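Local coordinates for protein formate dehydrogenase (Pyrobaculum aerophilum, PDB 1QP8) that probably works as an NAD(P)-dependent 2-hydroxyacid dehydrogenase, reducing glyoxylate or hydroxypyruvate, and holds NADPH on a Rossmann-type nucleotide-binding domain, at residues K22-G26 with G27-N31; S68-P71 with H72-V75; T137-G140 with K141-A145; Q273-M276 with E277-N281. All coordinates share one frame; numbering follows the deposited sequence.

Interaction 1: K22-G26 with G27-N31; sequences KIVRG and GDLGN
Val24 and Leu29 close a loop at the end of strand 22-24 through a single pair of methyl groups: CG1 of Val24 lies 3.7 Å from CD2 of Leu29. On Val24 it is the branch anti to the backbone N (chi1 168°) that makes this contact. The end of Leu29 comes nearer than its start and brings CD2 against the valine, with the two side chains meeting at a slant. The same CD2 rests 3.8 Å from the carbonyl O of Gly26. This is the compact part of the contact, and it is mainly apolar; Leu29 is buried. The outer side is looser. Gly26 and Gly27 form the exposed bend, and the positive phi of Gly27 (77°) is one that glycine adopts readily. Past the bend, Asp28 starts away from residues 22-26 and makes an Asx turn, OD2 accepting from Gly30 N at 3.2 Å. The donor stands well above the carboxylate plane, 71° out of it. On the strand side, Ile23 CG2 lies 3.7 Å above the centre of one face of the Arg25 guanidinium, whose NH2 makes a salt bridge to Glu14. Beyond the loop, backbone bonds from Lys22 and Val24 pair strand 22-24 in parallel with strand 2-4. Leu29 packs on Tyr4 of that strand and on Met48, while Ile23 leans on Leu17 and Arg18 of helix 11-18.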
ATOM      1  N   LYS A  22     -21.015  28.493 -26.254  1.00 43.79           N
ATOM      2  CA  LYS A  22     -21.584  27.965 -27.467  1.00 43.79           C
ATOM      3  C   LYS A  22     -20.512  26.930 -27.840  1.00 43.79           C
ATOM      4  O   LYS A  22     -19.441  27.268 -28.354  1.00 43.79           O
ATOM      5  CB  LYS A  22     -21.688  29.022 -28.559  1.00 50.32           C
ATOM      6  CG  LYS A  22     -22.036  28.386 -29.898  1.00 50.32           C
ATOM      7  CD  LYS A  22     -22.145  29.369 -31.047  1.00 50.32           C
ATOM      8  CE  LYS A  22     -22.547  28.620 -32.320  1.00 50.32           C
ATOM      9  NZ  LYS A  22     -22.348  29.435 -33.549  1.00 50.32           N
ATOM     10  N   ILE A  23     -20.778  25.672 -27.527  1.00 38.60           N
ATOM     11  CA  ILE A  23     -19.834  24.614 -27.827  1.00 38.60           C
ATOM     12  C   ILE A  23     -19.712  24.532 -29.326  1.00 38.60           C
ATOM     13  O   ILE A  23     -20.704  24.660 -30.026  1.00 38.60           O
ATOM     14  CB  ILE A  23     -20.333  23.271 -27.270  1.00 34.95           C
ATOM     15  CG1 ILE A  23     -20.449  23.369 -25.752  1.00 34.95           C
ATOM     16  CG2 ILE A  23     -19.393  22.146 -27.672  1.00 34.95           C
ATOM     17  CD1 ILE A  23     -20.852  22.090 -25.098  1.00 34.95           C
ATOM     18  N   VAL A  24     -18.493  24.327 -29.811  1.00 46.63           N
ATOM     19  CA  VAL A  24     -18.217  24.245 -31.239  1.00 46.63           C
ATOM     20  C   VAL A  24     -17.218  23.115 -31.482  1.00 46.63           C
ATOM     21  O   VAL A  24     -16.099  23.151 -30.964  1.00 46.63           O
ATOM     22  CB  VAL A  24     -17.618  25.572 -31.736  1.00 39.17           C
ATOM     23  CG1 VAL A  24     -17.059  25.407 -33.134  1.00 39.17           C
ATOM     24  CG2 VAL A  24     -18.679  26.658 -31.720  1.00 39.17           C
ATOM     25  N   ARG A  25     -17.600  22.112 -32.269  1.00 45.22           N
ATOM     26  CA  ARG A  25     -16.692  21.005 -32.501  1.00 45.22           C
ATOM     27  C   ARG A  25     -16.157  20.933 -33.918  1.00 45.22           C
ATOM     28  O   ARG A  25     -15.482  19.976 -34.282  1.00 45.22           O
ATOM     29  CB  ARG A  25     -17.363  19.681 -32.137  1.00 52.62           C
ATOM     30  CG  ARG A  25     -17.869  19.610 -30.706  1.00 52.62           C
ATOM     31  CD  ARG A  25     -18.175  18.166 -30.278  1.00 52.62           C
ATOM     32  NE  ARG A  25     -18.803  18.105 -28.956  1.00 52.62           N
ATOM     33  CZ  ARG A  25     -20.027  18.563 -28.690  1.00 52.62           C
ATOM     34  NH1 ARG A  25     -20.758  19.112 -29.653  1.00 52.62           N
ATOM     35  NH2 ARG A  25     -20.517  18.493 -27.457  1.00 52.62           N
ATOM     36  N   GLY A  26     -16.439  21.945 -34.727  1.00 57.92           N
ATOM     37  CA  GLY A  26     -15.952  21.918 -36.093  1.00 57.92           C
ATOM     38  C   GLY A  26     -16.403  23.134 -36.862  1.00 57.92           C
ATOM     39  O   GLY A  26     -17.021  24.045 -36.298  1.00 57.92           O
ATOM     40  N   GLY A  27     -16.111  23.149 -38.157  1.00 58.68           N
ATOM     41  CA  GLY A  27     -16.488  24.286 -38.970  1.00 58.68           C
ATOM     42  C   GLY A  27     -15.532  25.436 -38.706  1.00 58.68           C
ATOM     43  O   GLY A  27     -14.390  25.230 -38.284  1.00 58.68           O
ATOM     44  N   ASP A  28     -15.998  26.654 -38.948  1.00 50.91           N
ATOM     45  CA  ASP A  28     -15.175  27.835 -38.738  1.00 50.91           C
ATOM     46  C   ASP A  28     -14.891  27.988 -37.242  1.00 50.91           C
ATOM     47  O   ASP A  28     -15.805  27.970 -36.420  1.00 50.91           O
ATOM     48  CB  ASP A  28     -15.909  29.071 -39.269  1.00 58.22           C
ATOM     49  CG  ASP A  28     -15.020  30.301 -39.343  1.00 58.22           C
ATOM     50  OD1 ASP A  28     -15.558  31.418 -39.491  1.00 58.22           O
ATOM     51  OD2 ASP A  28     -13.782  30.158 -39.262  1.00 58.22           O
ATOM     52  N   LEU A  29     -13.624  28.139 -36.886  1.00 65.51           N
ATOM     53  CA  LEU A  29     -13.275  28.295 -35.485  1.00 65.51           C
ATOM     54  C   LEU A  29     -12.778  29.717 -35.212  1.00 65.51           C
ATOM     55  O   LEU A  29     -12.296  30.034 -34.119  1.00 65.51           O
ATOM     56  CB  LEU A  29     -12.204  27.273 -35.112  1.00 44.81           C
ATOM     57  CG  LEU A  29     -12.479  25.823 -35.511  1.00 44.81           C
ATOM     58  CD1 LEU A  29     -11.286  24.969 -35.140  1.00 44.81           C
ATOM     59  CD2 LEU A  29     -13.734  25.329 -34.823  1.00 44.81           C
ATOM     60  N   GLY A  30     -12.920  30.572 -36.217  1.00 41.69           N
ATOM     61  CA  GLY A  30     -12.477  31.949 -36.107  1.00 41.69           C
ATOM     62  C   GLY A  30     -12.911  32.739 -34.887  1.00 41.69           C
ATOM     63  O   GLY A  30     -12.136  33.545 -34.382  1.00 41.69           O
ATOM     64  N   ASN A  31     -14.127  32.525 -34.396  1.00 42.19           N
ATOM     65  CA  ASN A  31     -14.583  33.296 -33.243  1.00 42.19           C
ATOM     66  C   ASN A  31     -14.432  32.575 -31.919  1.00 42.19           C
ATOM     67  O   ASN A  31     -14.822  33.083 -30.862  1.00 42.19           O
ATOM     68  CB  ASN A  31     -16.017  33.729 -33.465  1.00 65.81           C
ATOM     69  CG  ASN A  31     -16.175  34.477 -34.760  1.00 65.81           C
ATOM     70  OD1 ASN A  31     -15.543  35.514 -34.969  1.00 65.81           O
ATOM     71  ND2 ASN A  31     -17.000  33.945 -35.655  1.00 65.81           N
TER

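Interaction 2: S68-P71 with H72-V75; sequences SIPP and HVTV
Pro70 meets the imidazole of His72 obliquely, its CB reaching toward CE1 at 3.3 Å, and the carbonyl carbon of Pro71 also approaches the ring at a slant. A chi1 of 63° brings the ring against Pro70, placing CG between the histidine's own backbone N and carbonyl carbon. The same residues belong to a type I beta turn from Pro70 to Val73. Its closing bond is Val73 N to Pro70 O, 3.0 Å long and nearly straight at the hydrogen (168°), although the donor sits above the carbonyl plane, 40° out of it. Pro71 takes the second position of the turn, where its ring-restricted phi suits the bend. Ile69, Val73 and Val75 are buried and form an apolar group. Ile69 CG2 lies 3.6 Å from Val73 CB, these two side chains crossing at about a right angle, and Ile69 CD1 reaches Val75 CG2 at 4.2 Å. The partly exposed Pro70 adds its CB, 3.9 Å from Val73 CG2. The turn thus leads the chain into strand 75-76, which runs parallel to strand 54-55. Ile69 packs on Leu45 of helix 42-47, while its carbonyl O accepts from Arg297 near the C-terminus.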
ATOM      1  N   SER A  68       3.575  26.327 -30.719  1.00 47.15           N
ATOM      2  CA  SER A  68       2.562  26.738 -31.683  1.00 47.15           C
ATOM      3  C   SER A  68       1.411  27.483 -31.022  1.00 47.15           C
ATOM      4  O   SER A  68       0.460  27.875 -31.691  1.00 47.15           O
ATOM      5  CB  SER A  68       2.028  25.522 -32.449  1.00 51.72           C
ATOM      6  OG  SER A  68       2.887  25.190 -33.525  1.00 51.72           O
ATOM      7  N   ILE A  69       1.510  27.670 -29.709  1.00 46.30           N
ATOM      8  CA  ILE A  69       0.494  28.382 -28.949  1.00 46.30           C
ATOM      9  C   ILE A  69       0.929  29.829 -28.795  1.00 46.30           C
ATOM     10  O   ILE A  69       1.916  30.109 -28.119  1.00 46.30           O
ATOM     11  CB  ILE A  69       0.331  27.837 -27.510  1.00 31.92           C
ATOM     12  CG1 ILE A  69      -0.140  26.387 -27.537  1.00 31.92           C
ATOM     13  CG2 ILE A  69      -0.641  28.724 -26.725  1.00 31.92           C
ATOM     14  CD1 ILE A  69      -0.047  25.708 -26.184  1.00 31.92           C
ATOM     15  N   PRO A  70       0.198  30.763 -29.413  1.00 40.56           N
ATOM     16  CA  PRO A  70       0.571  32.182 -29.285  1.00 40.56           C
ATOM     17  C   PRO A  70       0.858  32.497 -27.811  1.00 40.56           C
ATOM     18  O   PRO A  70       0.110  32.100 -26.931  1.00 40.56           O
ATOM     19  CB  PRO A  70      -0.658  32.900 -29.828  1.00 40.46           C
ATOM     20  CG  PRO A  70      -1.138  31.935 -30.919  1.00 40.46           C
ATOM     21  CD  PRO A  70      -0.994  30.583 -30.257  1.00 40.46           C
ATOM     22  N   PRO A  71       1.954  33.206 -27.534  1.00 64.20           N
ATOM     23  CA  PRO A  71       2.421  33.601 -26.196  1.00 64.20           C
ATOM     24  C   PRO A  71       1.439  34.258 -25.231  1.00 64.20           C
ATOM     25  O   PRO A  71       1.738  34.388 -24.048  1.00 64.20           O
ATOM     26  CB  PRO A  71       3.601  34.518 -26.502  1.00 43.79           C
ATOM     27  CG  PRO A  71       4.115  33.972 -27.791  1.00 43.79           C
ATOM     28  CD  PRO A  71       2.853  33.734 -28.575  1.00 43.79           C
ATOM     29  N   HIS A  72       0.276  34.655 -25.726  1.00 67.79           N
ATOM     30  CA  HIS A  72      -0.719  35.332 -24.897  1.00 67.79           C
ATOM     31  C   HIS A  72      -1.931  34.472 -24.563  1.00 67.79           C
ATOM     32  O   HIS A  72      -2.831  34.928 -23.857  1.00 67.79           O
ATOM     33  CB  HIS A  72      -1.238  36.545 -25.645  1.00 55.68           C
ATOM     34  CG  HIS A  72      -1.941  36.181 -26.912  1.00 55.68           C
ATOM     35  ND1 HIS A  72      -1.327  36.230 -28.148  1.00 55.68           N
ATOM     36  CD2 HIS A  72      -3.178  35.678 -27.131  1.00 55.68           C
ATOM     37  CE1 HIS A  72      -2.150  35.770 -29.067  1.00 55.68           C
ATOM     38  NE2 HIS A  72      -3.285  35.421 -28.479  1.00 55.68           N
ATOM     39  N   VAL A  73      -1.963  33.243 -25.067  1.00 60.77           N
ATOM     40  CA  VAL A  73      -3.116  32.390 -24.874  1.00 60.77           C
ATOM     41  C   VAL A  73      -3.554  31.927 -23.502  1.00 60.77           C
ATOM     42  O   VAL A  73      -4.714  31.553 -23.349  1.00 60.77           O
ATOM     43  CB  VAL A  73      -3.037  31.189 -25.813  1.00 44.27           C
ATOM     44  CG1 VAL A  73      -4.088  30.134 -25.450  1.00 44.27           C
ATOM     45  CG2 VAL A  73      -3.276  31.675 -27.231  1.00 44.27           C
ATOM     46  N   THR A  74      -2.692  31.948 -22.492  1.00 37.75           N
ATOM     47  CA  THR A  74      -3.141  31.513 -21.151  1.00 37.75           C
ATOM     48  C   THR A  74      -3.619  30.069 -21.150  1.00 37.75           C
ATOM     49  O   THR A  74      -4.719  29.774 -21.598  1.00 37.75           O
ATOM     50  CB  THR A  74      -4.335  32.334 -20.624  1.00 41.08           C
ATOM     51  OG1 THR A  74      -4.135  33.720 -20.917  1.00 41.08           O
ATOM     52  CG2 THR A  74      -4.493  32.137 -19.120  1.00 41.08           C
ATOM     53  N   VAL A  75      -2.802  29.182 -20.608  1.00 37.08           N
ATOM     54  CA  VAL A  75      -3.118  27.772 -20.561  1.00 37.08           C
ATOM     55  C   VAL A  75      -3.246  27.318 -19.121  1.00 37.08           C
ATOM     56  O   VAL A  75      -2.311  27.448 -18.340  1.00 37.08           O
ATOM     57  CB  VAL A  75      -1.993  26.960 -21.244  1.00 28.48           C
ATOM     58  CG1 VAL A  75      -2.216  25.468 -21.045  1.00 28.48           C
ATOM     59  CG2 VAL A  75      -1.943  27.299 -22.732  1.00 28.48           C
TER

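Interaction 3: T137-G140 with K141-A145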
ATOM      1  N   THR A 137       2.472  15.409  -2.082  1.00 48.65           N
ATOM      2  CA  THR A 137       2.050  15.652  -0.714  1.00 48.65           C
ATOM      3  C   THR A 137       1.213  14.552  -0.078  1.00 48.65           C
ATOM      4  O   THR A 137       1.433  14.196   1.079  1.00 48.65           O
ATOM      5  CB  THR A 137       1.258  16.966  -0.614  1.00 55.82           C
ATOM      6  OG1 THR A 137       2.116  18.066  -0.941  1.00 55.82           O
ATOM      7  CG2 THR A 137       0.721  17.155   0.796  1.00 55.82           C
ATOM      8  N   ARG A 138       0.242  14.026  -0.813  1.00 44.87           N
ATOM      9  CA  ARG A 138      -0.610  12.980  -0.263  1.00 44.87           C
ATOM     10  C   ARG A 138       0.230  11.768   0.031  1.00 44.87           C
ATOM     11  O   ARG A 138       0.069  11.118   1.069  1.00 44.87           O
ATOM     12  CB  ARG A 138      -1.734  12.636  -1.240  1.00 48.85           C
ATOM     13  CG  ARG A 138      -2.759  13.748  -1.350  1.00 48.85           C
ATOM     14  CD  ARG A 138      -3.765  13.511  -2.443  1.00 48.85           C
ATOM     15  NE  ARG A 138      -4.145  14.783  -3.056  1.00 48.85           N
ATOM     16  CZ  ARG A 138      -5.302  15.402  -2.858  1.00 48.85           C
ATOM     17  NH1 ARG A 138      -6.218  14.863  -2.064  1.00 48.85           N
ATOM     18  NH2 ARG A 138      -5.537  16.571  -3.439  1.00 48.85           N
ATOM     19  N   VAL A 139       1.146  11.477  -0.883  1.00 43.71           N
ATOM     20  CA  VAL A 139       2.029  10.334  -0.715  1.00 43.71           C
ATOM     21  C   VAL A 139       2.872  10.589   0.525  1.00 43.71           C
ATOM     22  O   VAL A 139       2.878   9.787   1.464  1.00 43.71           O
ATOM     23  CB  VAL A 139       2.931  10.137  -1.977  1.00 34.85           C
ATOM     24  CG1 VAL A 139       3.895   8.980  -1.774  1.00 34.85           C
ATOM     25  CG2 VAL A 139       2.056   9.853  -3.198  1.00 34.85           C
ATOM     26  N   GLY A 140       3.561  11.724   0.526  1.00 45.80           N
ATOM     27  CA  GLY A 140       4.403  12.101   1.650  1.00 45.80           C
ATOM     28  C   GLY A 140       3.698  11.991   2.988  1.00 45.80           C
ATOM     29  O   GLY A 140       4.245  11.426   3.936  1.00 45.80           O
ATOM     30  N   LYS A 141       2.480  12.511   3.072  1.00 55.80           N
ATOM     31  CA  LYS A 141       1.746  12.429   4.320  1.00 55.80           C
ATOM     32  C   LYS A 141       1.501  10.986   4.780  1.00 55.80           C
ATOM     33  O   LYS A 141       1.654  10.671   5.963  1.00 55.80           O
ATOM     34  CB  LYS A 141       0.448  13.222   4.206  1.00100.15           C
ATOM     35  CG  LYS A 141       0.730  14.708   4.039  1.00100.15           C
ATOM     36  CD  LYS A 141      -0.510  15.576   4.112  1.00100.15           C
ATOM     37  CE  LYS A 141      -0.118  17.048   4.065  1.00100.15           C
ATOM     38  NZ  LYS A 141      -1.283  17.967   4.091  1.00100.15           N
ATOM     39  N   ILE A 142       1.158  10.101   3.849  1.00 49.81           N
ATOM     40  CA  ILE A 142       0.910   8.701   4.189  1.00 49.81           C
ATOM     41  C   ILE A 142       2.182   7.976   4.618  1.00 49.81           C
ATOM     42  O   ILE A 142       2.192   7.234   5.606  1.00 49.81           O
ATOM     43  CB  ILE A 142       0.308   7.969   3.001  1.00 64.21           C
ATOM     44  CG1 ILE A 142      -0.951   8.708   2.566  1.00 64.21           C
ATOM     45  CG2 ILE A 142      -0.005   6.541   3.378  1.00 64.21           C
ATOM     46  CD1 ILE A 142      -1.506   8.247   1.251  1.00 64.21           C
ATOM     47  N   LEU A 143       3.255   8.177   3.866  1.00 62.21           N
ATOM     48  CA  LEU A 143       4.512   7.536   4.213  1.00 62.21           C
ATOM     49  C   LEU A 143       4.853   7.929   5.640  1.00 62.21           C
ATOM     50  O   LEU A 143       5.066   7.073   6.500  1.00 62.21           O
ATOM     51  CB  LEU A 143       5.626   7.984   3.268  1.00 46.01           C
ATOM     52  CG  LEU A 143       5.494   7.503   1.826  1.00 46.01           C
ATOM     53  CD1 LEU A 143       6.729   7.908   1.066  1.00 46.01           C
ATOM     54  CD2 LEU A 143       5.327   5.985   1.791  1.00 46.01           C
ATOM     55  N   ALA A 144       4.890   9.237   5.880  1.00 66.82           N
ATOM     56  CA  ALA A 144       5.191   9.779   7.196  1.00 66.82           C
ATOM     57  C   ALA A 144       4.299   9.128   8.238  1.00 66.82           C
ATOM     58  O   ALA A 144       4.774   8.653   9.261  1.00 66.82           O
ATOM     59  CB  ALA A 144       4.978  11.281   7.201  1.00100.15           C
ATOM     60  N   ALA A 145       3.001   9.108   7.974  1.00 47.96           N
ATOM     61  CA  ALA A 145       2.068   8.495   8.906  1.00 47.96           C
ATOM     62  C   ALA A 145       2.366   7.003   9.119  1.00 47.96           C
ATOM     63  O   ALA A 145       1.832   6.383  10.030  1.00 47.96           O
ATOM     64  CB  ALA A 145       0.654   8.677   8.408  1.00 34.82           C
TER
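The carbonyl O of Thr137 takes the backbone N of Lys141 at 2.8 Å, the shortest of four successive i to i+4 bonds in helix 135-145. Arg138 O receives Ile142 N at 3.2 Å, and Leu143 N approaches Val139 O at 2.9 Å, nearly along the C=O axis (170°). Thr137 and Lys141 lie side by side, the methyl CG2 of Thr137 3.4 Å from Lys141 CE; that methyl is set anti to the backbone N (chi1 -65° for OG1), and the lysine chain runs past it extended. Val139 and Leu143 also lie side by side, CG1 of the first 4.2 Å from CD1 of the second. Ile142 turns CG1 back over Arg138 O and packs on Leu91 of helix 83-98 and Leu146 of the second subunit. Were an alanine here, those two leucines would probably lose an apolar partner and a gap would open at the subunit contact. In this helix Leu143 faces the strands of the beta-alpha-beta unit, Arg138 is paired with two carboxylates, Asp84 and Glu134, and the carbonyls of Thr137 to Gly140 each take an amide one turn on, consistent with a Rossmann helix that begins at NADPH-binding Ile135 and brings Thr137 close to Leu132.

Interaction 4: Q273-M276 with E277-N281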
ATOM      1  N   GLN A 273     -14.563  12.945 -13.218  1.00 41.09           N
ATOM      2  CA  GLN A 273     -14.265  13.968 -12.231  1.00 41.09           C
ATOM      3  C   GLN A 273     -13.268  14.993 -12.781  1.00 41.09           C
ATOM      4  O   GLN A 273     -13.469  16.203 -12.643  1.00 41.09           O
ATOM      5  CB  GLN A 273     -13.711  13.347 -10.966  1.00 70.87           C
ATOM      6  CG  GLN A 273     -13.592  14.353  -9.869  1.00 70.87           C
ATOM      7  CD  GLN A 273     -12.742  13.858  -8.737  1.00 70.87           C
ATOM      8  OE1 GLN A 273     -12.995  12.788  -8.167  1.00 70.87           O
ATOM      9  NE2 GLN A 273     -11.719  14.633  -8.392  1.00 70.87           N
HETATM   10  N   MSE A 274     -12.190  14.517 -13.402  1.00 36.70           N
HETATM   11  CA  MSE A 274     -11.209  15.415 -13.977  1.00 36.70           C
HETATM   12  C   MSE A 274     -11.930  16.371 -14.922  1.00 36.70           C
HETATM   13  O   MSE A 274     -11.684  17.575 -14.917  1.00 36.70           O
HETATM   14  CB  MSE A 274     -10.146  14.625 -14.731  1.00 66.77           C
HETATM   15  CG  MSE A 274      -9.141  13.920 -13.836  1.00 66.77           C
HETATM   16 SE   MSE A 274      -8.147  12.715 -14.768  1.00 66.77          SE
HETATM   17  CE  MSE A 274      -7.070  13.775 -15.804  1.00 66.77           C
ATOM     18  N   VAL A 275     -12.842  15.841 -15.721  1.00 36.55           N
ATOM     19  CA  VAL A 275     -13.574  16.682 -16.654  1.00 36.55           C
ATOM     20  C   VAL A 275     -14.486  17.664 -15.942  1.00 36.55           C
ATOM     21  O   VAL A 275     -14.556  18.827 -16.335  1.00 36.55           O
ATOM     22  CB  VAL A 275     -14.398  15.859 -17.643  1.00 26.25           C
ATOM     23  CG1 VAL A 275     -15.301  16.785 -18.468  1.00 26.25           C
ATOM     24  CG2 VAL A 275     -13.445  15.077 -18.560  1.00 26.25           C
HETATM   25  N   MSE A 276     -15.161  17.232 -14.880  1.00 41.61           N
HETATM   26  CA  MSE A 276     -16.021  18.176 -14.194  1.00 41.61           C
HETATM   27  C   MSE A 276     -15.206  19.301 -13.587  1.00 41.61           C
HETATM   28  O   MSE A 276     -15.578  20.477 -13.676  1.00 41.61           O
HETATM   29  CB  MSE A 276     -16.879  17.481 -13.144  1.00 98.19           C
HETATM   30  CG  MSE A 276     -18.138  16.854 -13.743  1.00 98.19           C
HETATM   31 SE   MSE A 276     -19.037  17.936 -14.934  1.00 98.19          SE
HETATM   32  CE  MSE A 276     -19.179  19.479 -13.987  1.00 98.19           C
ATOM     33  N   GLU A 277     -14.060  18.955 -13.017  1.00 44.90           N
ATOM     34  CA  GLU A 277     -13.212  19.971 -12.413  1.00 44.90           C
ATOM     35  C   GLU A 277     -12.660  20.928 -13.457  1.00 44.90           C
ATOM     36  O   GLU A 277     -12.489  22.116 -13.192  1.00 44.90           O
ATOM     37  CB  GLU A 277     -12.081  19.314 -11.643  1.00 70.06           C
ATOM     38  CG  GLU A 277     -11.956  19.871 -10.262  1.00 70.06           C
ATOM     39  CD  GLU A 277     -11.208  18.940  -9.354  1.00 70.06           C
ATOM     40  OE1 GLU A 277     -11.742  17.842  -9.065  1.00 70.06           O
ATOM     41  OE2 GLU A 277     -10.082  19.299  -8.933  1.00 70.06           O
ATOM     42  N   ALA A 278     -12.386  20.408 -14.647  1.00 36.08           N
ATOM     43  CA  ALA A 278     -11.874  21.234 -15.726  1.00 36.08           C
ATOM     44  C   ALA A 278     -12.978  22.194 -16.145  1.00 36.08           C
ATOM     45  O   ALA A 278     -12.734  23.379 -16.404  1.00 36.08           O
ATOM     46  CB  ALA A 278     -11.477  20.369 -16.897  1.00 31.53           C
ATOM     47  N   VAL A 279     -14.200  21.671 -16.201  1.00 42.33           N
ATOM     48  CA  VAL A 279     -15.337  22.473 -16.596  1.00 42.33           C
ATOM     49  C   VAL A 279     -15.600  23.530 -15.545  1.00 42.33           C
ATOM     50  O   VAL A 279     -16.063  24.626 -15.865  1.00 42.33           O
ATOM     51  CB  VAL A 279     -16.598  21.613 -16.800  1.00 40.72           C
ATOM     52  CG1 VAL A 279     -17.795  22.502 -17.050  1.00 40.72           C
ATOM     53  CG2 VAL A 279     -16.416  20.697 -17.988  1.00 40.72           C
ATOM     54  N   ARG A 280     -15.297  23.223 -14.289  1.00 40.96           N
ATOM     55  CA  ARG A 280     -15.525  24.224 -13.248  1.00 40.96           C
ATOM     56  C   ARG A 280     -14.519  25.358 -13.323  1.00 40.96           C
ATOM     57  O   ARG A 280     -14.860  26.514 -13.096  1.00 40.96           O
ATOM     58  CB  ARG A 280     -15.506  23.592 -11.858  1.00 84.40           C
ATOM     59  CG  ARG A 280     -16.576  22.535 -11.707  1.00 84.40           C
ATOM     60  CD  ARG A 280     -16.953  22.255 -10.266  1.00 84.40           C
ATOM     61  NE  ARG A 280     -17.625  20.962 -10.161  1.00 84.40           N
ATOM     62  CZ  ARG A 280     -16.989  19.795 -10.104  1.00 84.40           C
ATOM     63  NH1 ARG A 280     -15.661  19.759 -10.129  1.00 84.40           N
ATOM     64  NH2 ARG A 280     -17.679  18.663 -10.043  1.00 84.40           N
ATOM     65  N   ASN A 281     -13.285  25.034 -13.682  1.00 45.60           N
ATOM     66  CA  ASN A 281     -12.246  26.040 -13.749  1.00 45.60           C
ATOM     67  C   ASN A 281     -12.455  26.959 -14.935  1.00 45.60           C
ATOM     68  O   ASN A 281     -12.164  28.160 -14.895  1.00 45.60           O
ATOM     69  CB  ASN A 281     -10.889  25.363 -13.858  1.00 37.21           C
ATOM     70  CG  ASN A 281      -9.750  26.310 -13.557  1.00 37.21           C
ATOM     71  OD1 ASN A 281      -9.725  26.941 -12.501  1.00 37.21           O
ATOM     72  ND2 ASN A 281      -8.801  26.418 -14.483  1.00 37.21           N
TER
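Gln273 and Glu277 run alongside each other because of their first torsions: CG of Gln273 is anti to its own backbone N (chi1 -171°), while Glu277 sits away from the staggered positions at -130°, and both chains are extended beyond CG. Their ends then lie nearly coplanar, amide and carboxylate planes 12° apart. Gln273 NE2 donates to Glu277 OE1 over 3.3 Å, a long bond, somewhat bent at the hydrogen, with the oxygen tilted a little out of the Gln273 amide plane. With an alanine in place of Glu277, the Gln273 amide would probably be left without this acceptor and free to turn. The backbone joins the same two residues, Glu277 N to Gln273 O being 2.8 Å. Next along, Arg280 folds back on Met276, a selenomethionine, the two side chains meeting at about a right angle. Met276 CB lies over one face of the guanidinium, 3.4 Å from NH2, and Glu277 CG lies at the edge in its plane. On the buried flank Val275 CG1 touches Val279 CG2 at 4.1 Å. Met274 O is gripped twice, by Ala278 N at 2.9 Å and by the side-chain amide of Asn78, tying the helix to the loop that carries Asn78. Asn281 bridges outward as well, its OD1 accepting from Arg292 N and its ND2 donating to Gln55 OE1. In the fold, helix 268-286 lays Val275 and Val279 against Ala13 of helix 11-18, with Val279 also on Leu17 and Met276 on Glu12, while Val275 reaches Val57 in a loop.

How the interactions relate
Helix 11-18 is shared ground for interactions 1 and 4: both contacts pack on Leu17, Ile23 from one and Val279 from the other, though their nearest atoms stay about 8 Å apart. Interaction 2 comes within about 7 Å of interaction 4 at nearest atoms and about 11 Å of interaction 1, without touching either. Interaction 3 stands apart in the nucleotide-binding domain, its centre about 44 Å from that of interaction 1, on the other side of the chain's centre. The NADPH lies between interactions 3 and 4: the side chains of Thr137 and Met274 are each about 6 Å from it. Interactions 1 and 2 lie away from the NADPH site.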